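Side-chain contacts in NmrA family protein (Shigella flexneri 2a, PDB 3QVO), which is of unknown function but has a Rossmann fold of the NmrA family and probably binds NAD(P): residues Asn25-Gly30 with Lys83-Gly88; Leu53-Arg56 with Lys60-Lys63; Ala111-Asp116 with Ser161-Thr166; Arg119-Leu124 with Thr205-Lys210; Lys198-Leu203 with Ile219-Pro224. All coordinates share one frame; numbering follows the deposited sequence.

Contact 1: residues Asn25-Gly30 with Lys83-Gly88. With MNB (5-mercapto-2-nitro-benzoic acid), chain B.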
# COMPACT_ATOMS: atom_id res chain seq x y z
N ASN A 25 6.06 4.85 -13.87
CA ASN A 25 7.06 4.43 -12.90
C ASN A 25 6.42 4.24 -11.54
O ASN A 25 5.98 5.20 -10.93
CB ASN A 25 8.17 5.48 -12.82
CG ASN A 25 9.07 5.49 -14.07
OD1 ASN A 25 9.06 4.56 -14.83
ND2 ASN A 25 9.89 6.52 -14.22
N VAL A 26 6.36 3.00 -11.07
CA VAL A 26 5.73 2.67 -9.82
C VAL A 26 6.79 2.23 -8.82
O VAL A 26 7.62 1.37 -9.14
CB VAL A 26 4.72 1.55 -10.02
CG1 VAL A 26 4.15 1.14 -8.72
CG2 VAL A 26 3.63 2.00 -10.97
N LEU A 27 6.80 2.86 -7.63
CA LEU A 27 7.72 2.47 -6.56
C LEU A 27 6.96 1.70 -5.50
O LEU A 27 5.97 2.19 -4.98
CB LEU A 27 8.35 3.71 -5.95
CG LEU A 27 9.25 3.53 -4.73
CD1 LEU A 27 10.47 2.65 -5.03
CD2 LEU A 27 9.58 4.90 -4.20
N ILE A 28 7.40 0.47 -5.23
CA ILE A 28 6.77 -0.38 -4.26
C ILE A 28 7.67 -0.40 -3.04
O ILE A 28 8.78 -0.96 -3.07
CB ILE A 28 6.54 -1.79 -4.85
CG1 ILE A 28 5.61 -1.68 -6.08
CG2 ILE A 28 5.92 -2.72 -3.80
CD1 ILE A 28 5.27 -2.94 -6.76
N LEU A 29 7.20 0.25 -1.96
CA LEU A 29 7.94 0.26 -0.70
C LEU A 29 7.51 -0.89 0.16
O LEU A 29 6.34 -1.08 0.33
CB LEU A 29 7.65 1.55 0.04
CG LEU A 29 8.08 2.78 -0.72
CD1 LEU A 29 7.52 3.97 0.05
CD2 LEU A 29 9.63 2.77 -0.86
N GLY A 30 8.42 -1.67 0.70
CA GLY A 30 8.04 -2.90 1.43
C GLY A 30 7.74 -4.03 0.45
O GLY A 30 6.77 -4.79 0.60
N LYS A 83 15.06 8.76 -1.07
CA LYS A 83 15.10 9.81 -2.11
C LYS A 83 15.69 9.27 -3.41
O LYS A 83 15.16 9.52 -4.49
CB LYS A 83 15.83 11.07 -1.66
N GLN A 84 16.78 8.52 -3.34
CA GLN A 84 17.35 7.99 -4.62
C GLN A 84 16.33 7.19 -5.39
O GLN A 84 16.25 7.29 -6.63
CB GLN A 84 18.52 7.08 -4.39
CG GLN A 84 19.61 7.65 -3.50
CD GLN A 84 20.56 8.51 -4.26
OE1 GLN A 84 20.22 9.11 -5.28
NE2 GLN A 84 21.78 8.59 -3.76
N ALA A 85 15.60 6.35 -4.66
CA ALA A 85 14.64 5.44 -5.26
C ALA A 85 13.41 6.19 -5.77
O ALA A 85 12.70 5.72 -6.68
CB ALA A 85 14.21 4.39 -4.22
N MSE A 86 13.14 7.32 -5.14
CA MSE A 86 11.97 8.10 -5.41
C MSE A 86 12.11 8.91 -6.65
O MSE A 86 11.10 9.31 -7.24
CB MSE A 86 11.70 9.05 -4.21
CG MSE A 86 10.44 9.88 -4.38
SE MSE A 86 8.79 8.81 -4.31
CE MSE A 86 8.96 8.25 -2.40
N GLN A 87 13.34 9.21 -7.04
CA GLN A 87 13.55 10.10 -8.20
C GLN A 87 12.88 9.59 -9.48
O GLN A 87 13.08 8.44 -9.83
CB GLN A 87 15.04 10.29 -8.48
CG GLN A 87 15.33 11.37 -9.57
CD GLN A 87 16.77 11.94 -9.47
OE1 GLN A 87 17.68 11.30 -8.89
NE2 GLN A 87 16.97 13.14 -10.02
N GLY A 88 12.09 10.43 -10.16
CA GLY A 88 11.49 10.04 -11.42
C GLY A 88 10.24 9.17 -11.34
O GLY A 88 9.74 8.76 -12.38
C6 MNB B . 15.83 15.05 -6.49
C1 MNB B . 16.72 16.03 -6.12
C2 MNB B . 17.03 16.23 -4.77
C3 MNB B . 16.42 15.45 -3.76
C4 MNB B . 15.52 14.47 -4.15
C5 MNB B . 15.24 14.28 -5.51
S5 MNB B . 14.13 12.99 -6.06
C10 MNB B . 17.32 16.83 -7.29
O12 MNB B . 16.58 17.71 -7.86
O11 MNB B . 18.51 16.48 -7.58
N7 MNB B . 17.92 17.18 -4.39
O9 MNB B . 18.31 17.31 -3.01
O8 MNB B . 18.49 18.01 -5.30
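The carboxamide of N25 and the carbonyl of G88 are the flat groups that meet here. N25 ND2 donates to G88 O at 2.9 Å. The bond is almost straight, with an N-H...O angle of 177°. G88 O lies practically in the amide plane of N25, 4° out of it. Seen from G88, the donor sits well above the carbonyl plane and so uses no lone-pair direction. The bond ties the start of the strand to the turn after the helix.

The rest of the contact is apolar and buried. L27 holds its CG anti to the backbone N (chi1 175°), and both its methyls reach the helix end. L27 CD1 is 4.2 Å from A85 CB. L27 CD2 is 3.9 Å from CE of M86, a selenomethionine. The M86 chain bends twice, which brings its end back to L27; the two side chains cross at about a right angle. Beyond the helix lies the disulfide sulfur of MNB, with its S5 3.6 Å from Q87 CA.

Strand 24-29 is the first strand of the Rossmann fold and runs parallel between strands 49-55 and 91-95. G30 opens the glycine-containing turn after it. Helix 79-86 covers one sheet face, where M86 also touches V92 of strand 91-95 and A111 and M112 of helix 101-114.

Contact 2: residues Leu53-Arg56 with Lys60-Lys63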
# COMPACT_ATOMS: atom_id res chain seq x y z
N LEU A 53 11.30 -2.01 -6.85
CA LEU A 53 10.94 -2.82 -5.70
C LEU A 53 11.97 -2.57 -4.61
O LEU A 53 13.11 -3.04 -4.68
CB LEU A 53 10.91 -4.28 -6.08
CG LEU A 53 10.08 -4.64 -7.32
CD1 LEU A 53 10.11 -6.15 -7.56
CD2 LEU A 53 8.63 -4.14 -7.27
N PHE A 54 11.55 -1.80 -3.61
CA PHE A 54 12.39 -1.31 -2.55
C PHE A 54 12.12 -2.16 -1.32
O PHE A 54 11.00 -2.19 -0.84
CB PHE A 54 11.94 0.11 -2.30
CG PHE A 54 12.81 0.91 -1.39
CD1 PHE A 54 13.88 1.65 -1.89
CD2 PHE A 54 12.48 1.02 -0.03
CE1 PHE A 54 14.63 2.46 -1.04
CE2 PHE A 54 13.23 1.79 0.83
CZ PHE A 54 14.31 2.53 0.34
N ALA A 55 13.16 -2.85 -0.84
CA ALA A 55 13.03 -3.67 0.33
C ALA A 55 14.32 -3.76 1.13
O ALA A 55 15.42 -3.65 0.61
CB ALA A 55 12.59 -5.06 -0.08
N ARG A 56 14.14 -4.03 2.42
CA ARG A 56 15.19 -4.12 3.38
C ARG A 56 16.05 -5.31 3.07
O ARG A 56 17.28 -5.22 3.09
CB ARG A 56 14.58 -4.29 4.79
CG ARG A 56 14.45 -2.99 5.61
CD ARG A 56 13.71 -3.22 6.95
NE ARG A 56 14.62 -3.45 8.08
CZ ARG A 56 14.78 -2.62 9.13
NH1 ARG A 56 14.10 -1.45 9.22
NH2 ARG A 56 15.64 -2.94 10.12
N LYS A 60 15.04 -11.79 -0.27
CA LYS A 60 13.84 -12.52 0.09
C LYS A 60 12.65 -11.91 -0.65
O LYS A 60 11.52 -11.95 -0.17
CB LYS A 60 13.62 -12.48 1.61
CG LYS A 60 14.80 -13.12 2.40
CD LYS A 60 14.75 -12.91 3.94
CE LYS A 60 15.93 -13.66 4.64
NZ LYS A 60 15.59 -14.25 5.97
N ILE A 61 12.91 -11.31 -1.82
CA ILE A 61 11.85 -11.05 -2.79
C ILE A 61 11.69 -12.31 -3.66
O ILE A 61 12.66 -12.74 -4.32
CB ILE A 61 12.14 -9.84 -3.68
CG1 ILE A 61 12.06 -8.54 -2.85
CG2 ILE A 61 11.17 -9.79 -4.83
CD1 ILE A 61 12.42 -7.29 -3.61
N HIS A 62 10.47 -12.88 -3.62
CA HIS A 62 10.08 -14.10 -4.38
C HIS A 62 10.43 -13.97 -5.85
O HIS A 62 10.19 -12.93 -6.46
CB HIS A 62 8.56 -14.35 -4.33
CG HIS A 62 8.08 -15.13 -3.15
ND1 HIS A 62 8.04 -14.60 -1.88
CD2 HIS A 62 7.53 -16.36 -3.07
CE1 HIS A 62 7.52 -15.50 -1.05
NE2 HIS A 62 7.20 -16.57 -1.75
N LYS A 63 10.90 -15.08 -6.42
CA LYS A 63 11.37 -15.14 -7.80
C LYS A 63 10.27 -15.58 -8.84
O LYS A 63 9.08 -15.72 -8.47
CB LYS A 63 12.57 -16.13 -7.84
CG LYS A 63 13.78 -15.65 -7.03
CD LYS A 63 15.09 -16.31 -7.48
CE LYS A 63 15.83 -15.44 -8.52
NZ LYS A 63 17.13 -16.05 -8.95
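I61 lays its CD1 methyl over the gap between L53 and A55. I61 CD1 is 4.2 Å from L53 CB and also 4.2 Å from A55 CB. One methyl thus bridges two residues that are two apart on the strand and project from the same face. The touch on L53 is at the root of its side chain. The branch of L53 runs on beside I61, with L53 CD1 about 4.7 Å from I61 CG2, a looser approach.

The reach of I61 comes from its conformation. CG1 stands anti to the carbonyl carbon (chi1 -70°), and CD1 extends straight on from it (chi2 176°). The backbones can therefore stay well apart: A55 CA and I61 CA are 8.1 Å from each other. All three touching residues are buried, and the contact is purely van der Waals.

Strand 49-55 is the second strand of the Rossmann fold. The chain leaves it at R56 and comes back within a few residues, so that I61 covers the strand end from the loop leading to strand 69-73. In relatives that bind NADP, the end of this strand often lies near the adenosine ribose of the cofactor. No nucleotide is bound in this structure.

I71 of strand 69-73 touches both L53 and I61 and extends the same apolar patch. L53 also packs on I28 of strand 24-29. F54 projects from the other face of the strand, where its ring packs on L29 and its CB touches L27.

Contact 3: residues Ala111-Asp116 with Ser161-Thr166. With MNB (5-mercapto-2-nitro-benzoic acid), chain B.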
# COMPACT_ATOMS: atom_id res chain seq x y z
N ALA A 111 9.90 12.61 1.07
CA ALA A 111 10.61 12.18 -0.13
C ALA A 111 9.75 12.43 -1.39
O ALA A 111 10.23 12.93 -2.41
CB ALA A 111 11.00 10.68 -0.04
N MSE A 112 8.49 12.08 -1.35
CA MSE A 112 7.60 12.42 -2.46
C MSE A 112 7.66 13.93 -2.76
O MSE A 112 7.85 14.33 -3.90
CB MSE A 112 6.19 12.01 -2.16
CG MSE A 112 6.05 10.53 -2.05
SE MSE A 112 4.31 9.86 -1.77
CE MSE A 112 3.45 10.66 -3.33
N LYS A 113 7.57 14.76 -1.72
CA LYS A 113 7.54 16.19 -1.91
C LYS A 113 8.85 16.70 -2.46
O LYS A 113 8.85 17.52 -3.38
CB LYS A 113 7.19 16.90 -0.64
CG LYS A 113 5.71 16.83 -0.31
CD LYS A 113 5.37 17.64 0.91
CE LYS A 113 3.85 17.62 1.19
NZ LYS A 113 3.54 18.34 2.46
N ALA A 114 9.96 16.18 -1.94
CA ALA A 114 11.27 16.54 -2.42
C ALA A 114 11.41 16.17 -3.90
O ALA A 114 12.05 16.88 -4.64
CB ALA A 114 12.42 15.87 -1.60
N CYS A 115 10.88 15.02 -4.29
CA CYS A 115 11.09 14.54 -5.67
C CYS A 115 9.92 14.86 -6.62
O CYS A 115 9.88 14.36 -7.74
CB CYS A 115 11.31 13.08 -5.67
SG CYS A 115 12.71 12.54 -4.69
N ASP A 116 9.00 15.72 -6.21
CA ASP A 116 7.91 16.14 -7.05
C ASP A 116 7.00 14.99 -7.48
O ASP A 116 6.46 15.01 -8.55
CB ASP A 116 8.46 16.92 -8.25
CG ASP A 116 7.41 17.80 -8.93
OD1 ASP A 116 6.42 18.20 -8.29
OD2 ASP A 116 7.57 18.06 -10.14
N SER A 161 -1.34 16.01 3.90
CA SER A 161 -0.12 16.17 3.12
C SER A 161 -0.24 16.99 1.85
O SER A 161 0.78 17.41 1.32
CB SER A 161 0.41 14.80 2.73
OG SER A 161 -0.51 14.14 1.90
N GLY A 162 -1.45 17.17 1.35
CA GLY A 162 -1.69 17.76 0.06
C GLY A 162 -1.28 16.88 -1.12
O GLY A 162 -1.11 17.37 -2.25
N LEU A 163 -1.09 15.59 -0.88
CA LEU A 163 -0.70 14.66 -1.91
C LEU A 163 -1.97 14.07 -2.49
O LEU A 163 -3.02 14.16 -1.90
CB LEU A 163 0.23 13.54 -1.38
CG LEU A 163 1.63 13.92 -0.88
CD1 LEU A 163 2.31 12.81 -0.09
CD2 LEU A 163 2.55 14.32 -2.03
N GLU A 164 -1.85 13.43 -3.65
CA GLU A 164 -2.97 12.74 -4.26
C GLU A 164 -2.97 11.32 -3.68
O GLU A 164 -2.33 10.42 -4.23
CB GLU A 164 -2.83 12.75 -5.80
CG GLU A 164 -3.20 14.11 -6.45
CD GLU A 164 -2.90 14.20 -7.96
OE1 GLU A 164 -2.08 13.41 -8.48
OE2 GLU A 164 -3.48 15.11 -8.62
N TYR A 165 -3.65 11.14 -2.55
CA TYR A 165 -3.53 9.92 -1.78
C TYR A 165 -4.74 9.02 -1.90
O TYR A 165 -5.81 9.46 -2.20
CB TYR A 165 -3.26 10.22 -0.29
CG TYR A 165 -4.44 10.86 0.43
CD1 TYR A 165 -5.44 10.08 0.96
CD2 TYR A 165 -4.53 12.23 0.58
CE1 TYR A 165 -6.52 10.65 1.58
CE2 TYR A 165 -5.59 12.82 1.21
CZ TYR A 165 -6.60 12.01 1.71
OH TYR A 165 -7.69 12.53 2.38
N THR A 166 -4.52 7.74 -1.69
CA THR A 166 -5.58 6.83 -1.37
C THR A 166 -5.05 6.00 -0.20
O THR A 166 -3.99 5.38 -0.30
CB THR A 166 -5.88 5.90 -2.52
OG1 THR A 166 -6.13 6.66 -3.73
CG2 THR A 166 -7.06 4.98 -2.16
C6 MNB B . 15.83 15.05 -6.49
C1 MNB B . 16.72 16.03 -6.12
C2 MNB B . 17.03 16.23 -4.77
C3 MNB B . 16.42 15.45 -3.76
C4 MNB B . 15.52 14.47 -4.15
C5 MNB B . 15.24 14.28 -5.51
S5 MNB B . 14.13 12.99 -6.06
C10 MNB B . 17.32 16.83 -7.29
O12 MNB B . 16.58 17.71 -7.86
O11 MNB B . 18.51 16.48 -7.58
N7 MNB B . 17.92 17.18 -4.39
O9 MNB B . 18.31 17.31 -3.01
O8 MNB B . 18.49 18.01 -5.30
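M112 and L163 form the tight part of this contact. M112 is a selenomethionine, and its SE is 3.9 Å from L163 CD1. Its CE methyl comes to 4.0 Å from L163 CD2, so the end of the chain touches both branches of the leucine. The bend at the last torsion (chi3 56°) lays CE across them.

The outer side is looser. K113 is exposed and stretches out from the helix beside the 161-163 turn. Its NZ is 3.1 Å from S161 O, and its CG is 4.4 Å from L163 CD2. The turn has its own bracing. S161 OG accepts from L163 N at 3.2 Å, which makes an ST turn, and it is also hydrogen-bonded to I158 O. Helix 101-114 ends in a Schellman motif with D116, at positive phi, as its C-prime residue. The contact thus joins this helix end to the start of strand 164-174 in the Rossmann fold.

C115 lies at the same helix end, on the side toward helix 79-86, where it touches M86. Its SG is bonded to MNB S5 at 2.0 Å, a mixed disulfide. MNB is the thiol half of Ellman's reagent, from which it probably came. The bond shows that the C115 thiol can be reached and can react, but it does not by itself make this cysteine catalytic.

Contact 4: residues Arg119-Leu124 with Thr205-Lys210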
# COMPACT_ATOMS: atom_id res chain seq x y z
N ARG A 119 1.35 10.97 -6.30
CA ARG A 119 0.35 9.92 -6.18
C ARG A 119 0.80 8.79 -5.27
O ARG A 119 1.79 8.10 -5.59
CB ARG A 119 -0.03 9.36 -7.56
CG ARG A 119 -1.27 8.49 -7.52
CD ARG A 119 -2.52 9.29 -7.32
NE ARG A 119 -3.71 8.45 -7.35
CZ ARG A 119 -4.28 7.88 -6.30
NH1 ARG A 119 -5.34 7.14 -6.48
NH2 ARG A 119 -3.84 8.07 -5.07
N LEU A 120 0.07 8.62 -4.15
CA LEU A 120 0.38 7.65 -3.10
C LEU A 120 -0.77 6.72 -2.82
O LEU A 120 -1.92 7.15 -2.61
CB LEU A 120 0.73 8.40 -1.80
CG LEU A 120 0.99 7.59 -0.52
CD1 LEU A 120 2.27 6.70 -0.64
CD2 LEU A 120 1.05 8.52 0.69
N ILE A 121 -0.47 5.42 -2.79
CA ILE A 121 -1.41 4.38 -2.35
C ILE A 121 -0.78 3.80 -1.10
O ILE A 121 0.35 3.30 -1.15
CB ILE A 121 -1.60 3.27 -3.42
CG1 ILE A 121 -2.06 3.89 -4.73
CG2 ILE A 121 -2.60 2.24 -2.93
CD1 ILE A 121 -2.05 2.94 -5.94
N PHE A 122 -1.47 3.93 0.03
CA PHE A 122 -0.87 3.61 1.31
C PHE A 122 -1.78 2.66 2.09
O PHE A 122 -2.95 2.98 2.42
CB PHE A 122 -0.62 4.90 2.09
CG PHE A 122 0.40 4.78 3.24
CD1 PHE A 122 0.04 4.26 4.45
CD2 PHE A 122 1.69 5.26 3.10
CE1 PHE A 122 0.98 4.20 5.50
CE2 PHE A 122 2.63 5.19 4.12
CZ PHE A 122 2.27 4.66 5.32
N VAL A 123 -1.23 1.48 2.38
CA VAL A 123 -1.97 0.42 3.08
C VAL A 123 -1.72 0.51 4.53
O VAL A 123 -0.57 0.52 4.96
CB VAL A 123 -1.58 -0.98 2.60
CG1 VAL A 123 -2.40 -2.07 3.39
CG2 VAL A 123 -1.87 -1.10 1.12
N LEU A 124 -2.81 0.62 5.30
CA LEU A 124 -2.71 0.53 6.75
C LEU A 124 -3.44 -0.70 7.25
O LEU A 124 -4.68 -0.74 7.35
CB LEU A 124 -3.23 1.80 7.44
CG LEU A 124 -2.31 3.04 7.31
CD1 LEU A 124 -3.09 4.32 7.59
CD2 LEU A 124 -1.09 2.93 8.24
N THR A 205 -3.77 -2.62 -7.98
CA THR A 205 -3.46 -2.69 -9.39
C THR A 205 -4.43 -1.88 -10.25
O THR A 205 -4.00 -1.20 -11.18
CB THR A 205 -3.38 -4.15 -9.85
OG1 THR A 205 -2.26 -4.78 -9.20
CG2 THR A 205 -3.14 -4.24 -11.34
N ASP A 206 -5.73 -1.95 -9.94
CA ASP A 206 -6.69 -1.11 -10.64
C ASP A 206 -6.39 0.38 -10.47
O ASP A 206 -6.54 1.14 -11.42
CB ASP A 206 -8.12 -1.43 -10.24
CG ASP A 206 -8.60 -2.79 -10.78
OD1 ASP A 206 -7.83 -3.50 -11.50
OD2 ASP A 206 -9.76 -3.16 -10.47
N ILE A 207 -5.89 0.79 -9.30
CA ILE A 207 -5.61 2.20 -9.05
C ILE A 207 -4.32 2.59 -9.80
O ILE A 207 -4.23 3.63 -10.43
CB ILE A 207 -5.46 2.51 -7.56
CG1 ILE A 207 -6.74 2.21 -6.79
CG2 ILE A 207 -5.08 4.00 -7.33
CD1 ILE A 207 -6.64 2.48 -5.24
N ILE A 208 -3.33 1.71 -9.76
CA ILE A 208 -2.12 1.94 -10.50
C ILE A 208 -2.44 2.05 -11.98
O ILE A 208 -1.92 2.93 -12.70
CB ILE A 208 -1.15 0.79 -10.27
CG1 ILE A 208 -0.59 0.86 -8.87
CG2 ILE A 208 -0.04 0.81 -11.33
CD1 ILE A 208 0.33 -0.28 -8.46
N ASP A 209 -3.31 1.18 -12.46
CA ASP A 209 -3.73 1.25 -13.86
C ASP A 209 -4.48 2.54 -14.19
O ASP A 209 -4.26 3.09 -15.25
CB ASP A 209 -4.60 0.05 -14.28
CG ASP A 209 -4.57 -0.15 -15.79
OD1 ASP A 209 -3.42 -0.22 -16.34
OD2 ASP A 209 -5.66 -0.19 -16.44
N LYS A 210 -5.38 2.98 -13.31
CA LYS A 210 -6.15 4.22 -13.48
C LYS A 210 -6.04 5.05 -12.20
O LYS A 210 -6.86 4.92 -11.29
CB LYS A 210 -7.60 3.88 -13.77
CG LYS A 210 -7.76 3.19 -15.12
CD LYS A 210 -9.18 2.78 -15.47
CE LYS A 210 -9.21 2.33 -16.93
NZ LYS A 210 -10.59 2.28 -17.49
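Apolar contacts come first, and I121 carries most of them. I121 CD1 presses on I207 CG2 at 3.5 Å, closer than usual for two carbons. The same methyl is 3.8 Å from I207 CB. I121 and I207 slide past each other in opposite directions, so each lies along the flank of the other. I121 CD1 also reaches I208 CG1 at 3.9 Å. The CB of I208 points away from the strand, but CG1 still comes within touch.

The axes of strand 119-123 and helix 205-209 run antiparallel at 176° and approach to 10.2 Å. This is the helix-on-sheet layering of a Rossmann fold. I121 faces helix 197-209. On the other side of the strand L120 and F122 meet helix 101-114. The strand is therefore buried between two helical layers.

A polar group against an apolar one is the second kind of contact. R119 NH1 is 3.3 Å from I207 CG2, and the methyl approaches the guanidinium obliquely. The two side chains cross at about a right angle. R119 turns sharply after CG (chi2 72°), which brings the guanidinium back beside I207.

Hydrogen bonds to outside partners make up the third kind. R119 is buried, and all three of its guanidinium nitrogens are bonded. NE donates to P211 O, just past the helix. NH2 goes to E164 O, and NH1 to T166 OG1. These bonds reach both the helix end and strand 164-174, and would hold the guanidinium in one orientation.

Contact 5: residues Lys198-Leu203 with Ile219-Pro224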
# COMPACT_ATOMS: atom_id res chain seq x y z
N LYS A 198 -5.27 -11.12 -2.18
CA LYS A 198 -5.41 -11.02 -3.62
C LYS A 198 -6.43 -9.95 -3.97
O LYS A 198 -6.23 -9.19 -4.93
CB LYS A 198 -5.79 -12.38 -4.20
CG LYS A 198 -5.49 -12.60 -5.64
CD LYS A 198 -5.45 -14.13 -5.97
CE LYS A 198 -4.03 -14.73 -5.67
NZ LYS A 198 -3.91 -16.20 -5.87
N SER A 199 -7.47 -9.83 -3.15
CA SER A 199 -8.47 -8.80 -3.37
C SER A 199 -7.83 -7.42 -3.25
O SER A 199 -8.03 -6.54 -4.11
CB SER A 199 -9.60 -8.90 -2.36
OG SER A 199 -10.35 -10.12 -2.50
N VAL A 200 -7.05 -7.24 -2.20
CA VAL A 200 -6.47 -5.94 -1.95
C VAL A 200 -5.46 -5.62 -3.04
O VAL A 200 -5.39 -4.49 -3.50
CB VAL A 200 -5.84 -5.87 -0.56
CG1 VAL A 200 -5.25 -4.47 -0.31
CG2 VAL A 200 -6.88 -6.21 0.50
N ALA A 201 -4.72 -6.62 -3.48
CA ALA A 201 -3.78 -6.42 -4.60
C ALA A 201 -4.51 -6.01 -5.87
O ALA A 201 -4.05 -5.14 -6.61
CB ALA A 201 -2.94 -7.66 -4.85
N ALA A 202 -5.65 -6.64 -6.12
CA ALA A 202 -6.46 -6.29 -7.30
C ALA A 202 -6.86 -4.82 -7.26
O ALA A 202 -6.83 -4.16 -8.26
CB ALA A 202 -7.68 -7.17 -7.37
N LEU A 203 -7.26 -4.32 -6.11
CA LEU A 203 -7.61 -2.90 -6.01
C LEU A 203 -6.39 -2.03 -6.30
O LEU A 203 -6.47 -1.10 -7.05
CB LEU A 203 -8.15 -2.56 -4.61
CG LEU A 203 -8.66 -1.11 -4.41
CD1 LEU A 203 -9.74 -0.61 -5.44
CD2 LEU A 203 -9.19 -0.94 -2.99
N ILE A 219 -10.34 4.24 2.57
CA ILE A 219 -11.32 3.23 2.19
C ILE A 219 -11.08 1.94 2.94
O ILE A 219 -9.97 1.41 2.93
CB ILE A 219 -11.10 2.86 0.71
CG1 ILE A 219 -11.16 4.06 -0.21
CG2 ILE A 219 -12.07 1.81 0.24
CD1 ILE A 219 -10.52 3.74 -1.55
N GLY A 220 -12.13 1.41 3.57
CA GLY A 220 -12.10 0.06 4.09
C GLY A 220 -12.39 -0.94 2.99
O GLY A 220 -13.20 -0.66 2.09
N ILE A 221 -11.73 -2.10 3.05
CA ILE A 221 -11.91 -3.15 2.06
C ILE A 221 -12.28 -4.46 2.79
O ILE A 221 -11.52 -4.97 3.60
CB ILE A 221 -10.61 -3.41 1.24
CG1 ILE A 221 -9.91 -2.11 0.83
CG2 ILE A 221 -10.89 -4.24 -0.04
CD1 ILE A 221 -8.38 -2.31 0.55
N ASN A 222 -13.46 -5.00 2.49
CA ASN A 222 -13.86 -6.30 3.03
C ASN A 222 -14.52 -7.23 1.99
O ASN A 222 -15.11 -6.78 1.02
CB ASN A 222 -14.81 -6.11 4.21
CG ASN A 222 -16.19 -5.68 3.77
OD1 ASN A 222 -16.44 -4.49 3.61
ND2 ASN A 222 -17.09 -6.65 3.55
N GLN A 223 -14.43 -8.54 2.22
CA GLN A 223 -15.14 -9.53 1.44
C GLN A 223 -16.62 -9.42 1.79
O GLN A 223 -16.95 -9.22 2.95
CB GLN A 223 -14.58 -10.91 1.79
CG GLN A 223 -15.13 -12.10 1.03
CD GLN A 223 -14.29 -13.38 1.27
OE1 GLN A 223 -13.03 -13.36 1.24
NE2 GLN A 223 -14.98 -14.51 1.49
N PRO A 224 -17.52 -9.47 0.79
CA PRO A 224 -18.93 -9.38 1.12
C PRO A 224 -19.42 -10.61 1.86
O PRO A 224 -18.90 -11.70 1.63
CB PRO A 224 -19.62 -9.30 -0.25
CG PRO A 224 -18.58 -8.82 -1.19
CD PRO A 224 -17.28 -9.32 -0.65
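I221 points its CD1 methyl at helix 197-209, between V200 and L203. I221 CD1 is 3.9 Å from V200 CG1 and equally 3.9 Å from L203 CD2. V200 CG2 is slightly farther from it, at 4.2 Å. The same L203 CD2 is also 4.1 Å from I221 CG1. Both helix residues cross obliquely over the isoleucine.

The torsions explain the fit. I221 has CG1 anti to the carbonyl carbon, but turned toward the backbone N more than usual (chi1 -43°). L203 has CG anti to its own N (chi1 -176°), so its branch runs out to the strand and CD2 lands on I221. V200 has CG1 anti to the backbone N. Its CG2 lies beside the N, and both methyls are near I221 CD1. V200 and L203 are three apart in the helix and so lie on the same flank.

N222, the last residue of the strand, points its CB away from the helix. Its ND2 is hydrogen-bonded to E182 OE2, which links the strand end to strand 182-184.

The helix lies between this strand and helix 34-43. A201, on another flank, touches H38 and V39 of that helix. L183 of strand 182-184 and L168 of strand 164-174 both pack on L203 and I221. Strand 217-222 itself runs parallel to strand 164-174 and antiparallel to strand 182-184.

Overall arrangement
All five contacts reach one mixed sheet, the Rossmann core. Contact 2 falls within the chain span between the segments of contact 1, and their strands 24-29 and 49-55 are neighbours. Contact 3 follows later in the chain. Its centre is about 12 Å from that of contact 1. The two meet where M86 packs on C115; MNB, bonded to C115, also touches Q87. Contacts 3 and 4 alternate along the chain, through neighbouring strands 119-123 and 164-174. Contacts 4 and 5 share helix 197-209, with centres about 12 Å apart. Contacts 1 and 5 lie about 24 Å apart, centre to centre. Helices thus cover both sheet faces, consistent with a single NAD(P)-binding Rossmann domain.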